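Local coordinates for glycosyl hydrolase 25 (Streptococcus pneumoniae, PDB 4FF5), which probably cleaves glycosidic bonds of bacterial cell-wall peptidoglycan, as family 25 glycosyl hydrolases do, and takes part in host-cell invasion as a virulence factor, at residues 132-136 and 166-170; 149-153 and 201-205. All blocks are in the same frame, centred on the assembly; numbering follows the deposited sequence.

Contact 1 of 2, residues 132-136 and 166-170; sequences MEKAA and GVENF
Met132 does two jobs at once in this helix pair: its sulfur lies at the edge of the Phe170 ring while its methyl end folds over the backbone of Gly166. The Met-aromatic geometry is clear, SD lying 5.4 Å from the centroid of the Phe170 ring and 79° off the ring normal. A bend at chi2 turns the thioether along the neighbouring helix, where CE comes to 3.8 Å from Gly166 C, against a residue without a side chain. The Met132 side chain is thus a knob in a hole formed by Gly166, Val167, Asn169 and Phe170. The ring itself is held from a second direction. Ala136 CB stands 3.9 Å from the Phe170 centroid and only 8° off the normal, a CH-pi contact over the centre of one face, and Ala135 CB approaches CE2 of Phe170 obliquely at 3.7 Å. With CG anti to the backbone N, Phe170 reaches across toward helix 129-143, where Phe139 also touches it. No direct hydrogen bond joins the segments; beside Glu133, which is partly exposed, one water donates to both Glu133 OE2, at 2.8 Å, and the Asn169 backbone O, at 2.7 Å, bridging carboxylate and carbonyl. The axes of segments 132-136 and 166-170 approach to 8.7 Å with their N-to-C directions 37° apart, as expected for neighbouring, similarly directed helices on the outside of the TIM barrel adopted by family 25 glycosyl hydrolases.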
loop_
_atom_site.group_PDB
_atom_site.type_symbol
_atom_site.label_atom_id
_atom_site.label_comp_id
_atom_site.label_asym_id
_atom_site.label_seq_id
_atom_site.Cartn_x
_atom_site.Cartn_y
_atom_site.Cartn_z
ATOM N N MET A 132 4.577 5.825 17.403
ATOM C CA MET A 132 5.048 5.564 16.034
ATOM C C MET A 132 5.903 4.309 15.968
ATOM O O MET A 132 5.717 3.478 15.080
ATOM C CB MET A 132 5.797 6.765 15.468
ATOM C CG MET A 132 4.887 7.939 15.194
ATOM S SD MET A 132 3.825 7.603 13.769
ATOM C CE MET A 132 3.397 9.274 13.293
ATOM N N GLU A 133 6.824 4.169 16.925
ATOM C CA GLU A 133 7.720 3.022 16.973
ATOM C C GLU A 133 6.979 1.719 17.331
ATOM O O GLU A 133 7.295 0.654 16.775
ATOM C CB GLU A 133 8.900 3.306 17.919
ATOM C CG GLU A 133 9.828 4.378 17.375
ATOM C CD GLU A 133 10.985 4.727 18.308
ATOM O OE1 GLU A 133 11.059 4.196 19.437
ATOM O OE2 GLU A 133 11.819 5.546 17.903
ATOM N N LYS A 134 5.984 1.826 18.217
ATOM C CA LYS A 134 5.105 0.710 18.596
ATOM C C LYS A 134 4.340 0.207 17.376
ATOM O O LYS A 134 4.329 -0.986 17.092
ATOM C CB LYS A 134 4.123 1.166 19.679
ATOM C CG LYS A 134 3.164 0.113 20.211
ATOM C CD LYS A 134 2.361 0.712 21.360
ATOM C CE LYS A 134 1.095 -0.069 21.659
ATOM N NZ LYS A 134 1.319 -1.286 22.492
ATOM N N ALA A 135 3.702 1.132 16.661
ATOM C CA ALA A 135 2.931 0.801 15.468
ATOM C C ALA A 135 3.790 0.140 14.385
ATOM O O ALA A 135 3.367 -0.835 13.775
ATOM C CB ALA A 135 2.222 2.048 14.934
ATOM N N ALA A 136 4.988 0.673 14.155
ATOM C CA ALA A 136 5.949 0.091 13.210
ATOM C C ALA A 136 6.302 -1.337 13.606
ATOM O O ALA A 136 6.433 -2.198 12.751
ATOM C CB ALA A 136 7.211 0.944 13.115
ATOM N N GLY A 166 7.652 12.422 13.026
ATOM C CA GLY A 166 6.929 11.209 13.397
ATOM C C GLY A 166 6.974 10.160 12.300
ATOM O O GLY A 166 7.155 8.965 12.576
ATOM N N VAL A 167 6.811 10.604 11.051
ATOM C CA VAL A 167 6.884 9.700 9.895
ATOM C C VAL A 167 8.270 9.048 9.846
ATOM O O VAL A 167 8.390 7.833 9.656
ATOM C CB VAL A 167 6.566 10.434 8.583
ATOM C CG1 VAL A 167 6.992 9.604 7.370
ATOM C CG2 VAL A 167 5.075 10.765 8.526
ATOM N N GLU A 168 9.311 9.868 10.032
ATOM C CA GLU A 168 10.668 9.359 10.103
ATOM C C GLU A 168 10.865 8.389 11.267
ATOM O O GLU A 168 11.562 7.397 11.111
ATOM C CB GLU A 168 11.691 10.507 10.188
ATOM C CG GLU A 168 13.116 10.047 10.491
ATOM C CD GLU A 168 13.704 9.074 9.466
ATOM O OE1 GLU A 168 13.155 8.899 8.359
ATOM O OE2 GLU A 168 14.773 8.482 9.760
ATOM N N ASN A 169 10.262 8.674 12.421
ATOM C CA ASN A 169 10.332 7.728 13.546
ATOM C C ASN A 169 9.818 6.342 13.149
ATOM O O ASN A 169 10.457 5.306 13.440
ATOM C CB ASN A 169 9.543 8.228 14.756
ATOM C CG ASN A 169 10.112 9.501 15.352
ATOM O OD1 ASN A 169 11.336 9.717 15.363
ATOM N ND2 ASN A 169 9.225 10.353 15.863
ATOM N N PHE A 170 8.672 6.341 12.470
ATOM C CA PHE A 170 8.059 5.107 11.983
ATOM C C PHE A 170 9.000 4.401 10.998
ATOM O O PHE A 170 9.298 3.211 11.173
ATOM C CB PHE A 170 6.710 5.431 11.334
ATOM C CG PHE A 170 5.804 4.228 11.115
ATOM C CD1 PHE A 170 6.089 3.272 10.143
ATOM C CD2 PHE A 170 4.643 4.082 11.862
ATOM C CE1 PHE A 170 5.238 2.192 9.928
ATOM C CE2 PHE A 170 3.786 2.994 11.662
ATOM C CZ PHE A 170 4.088 2.045 10.692
HETATM O O HOH W 1 12.546 5.321 15.201
#

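Contact 2 of 2, residues 149-153 and 201-205; sequences SYYWL and FTSVW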
loop_
_atom_site.group_PDB
_atom_site.type_symbol
_atom_site.label_atom_id
_atom_site.label_comp_id
_atom_site.label_asym_id
_atom_site.label_seq_id
_atom_site.Cartn_x
_atom_site.Cartn_y
_atom_site.Cartn_z
ATOM N N SER A 149 6.390 -7.915 -0.660
ATOM C CA SER A 149 7.307 -7.336 -1.639
ATOM C C SER A 149 7.763 -5.911 -1.290
ATOM O O SER A 149 8.753 -5.432 -1.839
ATOM C CB SER A 149 6.675 -7.354 -3.027
ATOM O OG SER A 149 5.655 -6.359 -3.123
ATOM N N TYR A 150 7.022 -5.232 -0.406
ATOM C CA TYR A 150 7.304 -3.853 -0.051
ATOM C C TYR A 150 6.514 -3.512 1.208
ATOM O O TYR A 150 5.457 -4.086 1.452
ATOM C CB TYR A 150 6.877 -2.919 -1.189
ATOM C CG TYR A 150 7.948 -1.950 -1.648
ATOM C CD1 TYR A 150 8.786 -2.270 -2.721
ATOM C CD2 TYR A 150 8.122 -0.714 -1.016
ATOM C CE1 TYR A 150 9.775 -1.387 -3.150
ATOM C CE2 TYR A 150 9.104 0.178 -1.440
ATOM C CZ TYR A 150 9.922 -0.165 -2.512
ATOM O OH TYR A 150 10.911 0.705 -2.935
ATOM N N TYR A 151 7.021 -2.573 1.989
ATOM C CA TYR A 151 6.274 -2.048 3.123
ATOM C C TYR A 151 5.972 -0.582 2.850
ATOM O O TYR A 151 6.879 0.175 2.525
ATOM C CB TYR A 151 7.122 -2.135 4.379
ATOM C CG TYR A 151 7.417 -3.532 4.833
ATOM C CD1 TYR A 151 8.492 -4.265 4.294
ATOM C CD2 TYR A 151 6.659 -4.112 5.844
ATOM C CE1 TYR A 151 8.765 -5.564 4.746
ATOM C CE2 TYR A 151 6.925 -5.401 6.299
ATOM C CZ TYR A 151 7.975 -6.119 5.756
ATOM O OH TYR A 151 8.203 -7.401 6.247
ATOM N N TRP A 152 4.711 -0.188 2.979
ATOM C CA TRP A 152 4.302 1.198 2.691
ATOM C C TRP A 152 3.741 1.907 3.901
ATOM O O TRP A 152 2.922 1.342 4.653
ATOM C CB TRP A 152 3.238 1.196 1.589
ATOM C CG TRP A 152 3.746 0.782 0.224
ATOM C CD1 TRP A 152 3.691 -0.475 -0.360
ATOM C CD2 TRP A 152 4.406 1.637 -0.768
ATOM N NE1 TRP A 152 4.240 -0.459 -1.615
ATOM C CE2 TRP A 152 4.699 0.777 -1.920
ATOM C CE3 TRP A 152 4.771 2.987 -0.818
ATOM C CZ2 TRP A 152 5.316 1.265 -3.071
ATOM C CZ3 TRP A 152 5.414 3.458 -1.972
ATOM C CH2 TRP A 152 5.661 2.621 -3.074
ATOM N N LEU A 153 4.143 3.171 4.072
ATOM C CA LEU A 153 3.603 4.041 5.110
ATOM C C LEU A 153 2.546 4.914 4.480
ATOM O O LEU A 153 2.867 5.738 3.614
ATOM C CB LEU A 153 4.720 4.948 5.676
ATOM C CG LEU A 153 5.566 4.328 6.810
ATOM C CD1 LEU A 153 6.380 3.136 6.325
ATOM C CD2 LEU A 153 6.434 5.406 7.455
ATOM N N PHE A 201 12.942 7.318 1.884
ATOM C CA PHE A 201 12.127 6.195 1.443
ATOM C C PHE A 201 12.658 5.666 0.125
ATOM O O PHE A 201 13.353 6.382 -0.602
ATOM C CB PHE A 201 10.645 6.602 1.329
ATOM C CG PHE A 201 10.028 6.920 2.650
ATOM C CD1 PHE A 201 10.088 8.205 3.180
ATOM C CD2 PHE A 201 9.404 5.916 3.391
ATOM C CE1 PHE A 201 9.545 8.490 4.434
ATOM C CE2 PHE A 201 8.857 6.204 4.632
ATOM C CZ PHE A 201 8.934 7.483 5.164
ATOM N N THR A 202 12.327 4.413 -0.182
ATOM C CA THR A 202 12.835 3.755 -1.399
ATOM C C THR A 202 11.868 3.883 -2.580
ATOM O O THR A 202 12.228 3.608 -3.740
ATOM C CB THR A 202 13.224 2.269 -1.151
ATOM O OG1 THR A 202 12.098 1.543 -0.654
ATOM C CG2 THR A 202 14.366 2.144 -0.150
ATOM N N SER A 203 10.646 4.325 -2.287
ATOM C CA SER A 203 9.647 4.614 -3.318
ATOM C C SER A 203 8.579 5.582 -2.795
ATOM O O SER A 203 8.399 5.731 -1.582
ATOM C CB SER A 203 8.967 3.325 -3.788
ATOM O OG SER A 203 8.098 3.568 -4.895
ATOM N N VAL A 204 7.866 6.217 -3.724
ATOM C CA VAL A 204 6.792 7.149 -3.383
ATOM C C VAL A 204 5.533 6.755 -4.139
ATOM O O VAL A 204 5.573 6.429 -5.339
ATOM C CB VAL A 204 7.182 8.628 -3.645
ATOM C CG1 VAL A 204 6.031 9.556 -3.245
ATOM C CG2 VAL A 204 8.447 8.991 -2.853
ATOM N N TRP A 205 4.410 6.801 -3.430
ATOM C CA TRP A 205 3.132 6.410 -3.980
ATOM C C TRP A 205 2.203 7.553 -3.703
ATOM O O TRP A 205 2.151 8.041 -2.562
ATOM C CB TRP A 205 2.744 5.142 -3.235
ATOM C CG TRP A 205 1.385 4.573 -3.456
ATOM C CD1 TRP A 205 0.486 4.805 -4.509
ATOM C CD2 TRP A 205 0.754 3.578 -2.608
ATOM N NE1 TRP A 205 -0.647 4.029 -4.344
ATOM C CE2 TRP A 205 -0.560 3.301 -3.196
ATOM C CE3 TRP A 205 1.112 2.951 -1.412
ATOM C CZ2 TRP A 205 -1.441 2.380 -2.632
ATOM C CZ3 TRP A 205 0.206 2.038 -0.846
ATOM C CH2 TRP A 205 -1.042 1.774 -1.441
#
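Trp152 and Trp205 meet edge-to-face: the six-membered ring of Trp205 turns its edge toward the face of Trp152, with planes at 71° and a centroid distance of 5.0 Å to the five-membered ring of Trp152. The nearest ring atom, Trp205 CE3, sits 3.5 Å above the Trp152 plane, displaced toward the rim, while Tyr150 CD2 lies over the opposite face, so the indole is enclosed on two sides. Trp205 places its ring there with CG anti to its own N (chi1 173°); its CB, positioned by the backbone, separately comes to 3.4 Å from Trp152 CZ3. At the edge of the Trp152 indole, near its plane, Ser203 OG lies 3.2 Å from CH2. Tyr150 runs obliquely to Thr202 and ends in a hydroxyl pair, OH to Thr202 OG1 at 2.7 Å, in which either oxygen may donate. Further along, Leu153 CD2 meets the edge of the Phe201 ring, 3.8 Å from CE2, the two side chains crossing at about a right angle. The axes of 151-153 and 203-205 approach to 8.7 Å at 55°, too far for backbone pairing, since strand 182-186 runs between them in the barrel; side chains therefore make most of the contact. Chemically, this is a buried aromatic cluster with polar links: Trp205 NE1 bonds to Asn247 and Ser203 OG to Asp227, while the Tyr150-Thr202 bond fixes where the phenol oxygen sits, the two hydroxyl hydrogens probably orienting together; Thr202 OG1 also has a weak bond from Ile182 N.

How the contacts relate
The centres of contacts 1 and 2 are 14 Å apart, yet the two meet directly: Phe170 CD1 touches Leu153 CD2 at 3.4 Å, and Val167 CG1 lies 3.6 Å from Phe201 CZ. Contact 1 is the outer layer, its centre about 16 Å from the centre of the chain, and contact 2 the inner one, its centre about 8 Å from the same point. Their segments alternate in sequence, with strand 151-155 following helix 129-143 and leading into helix 163-177. Helix 163-177 thus bridges the layers, covering the outer face of the barrel wall at strand 151-155 and at the residues leading into strand 203-207.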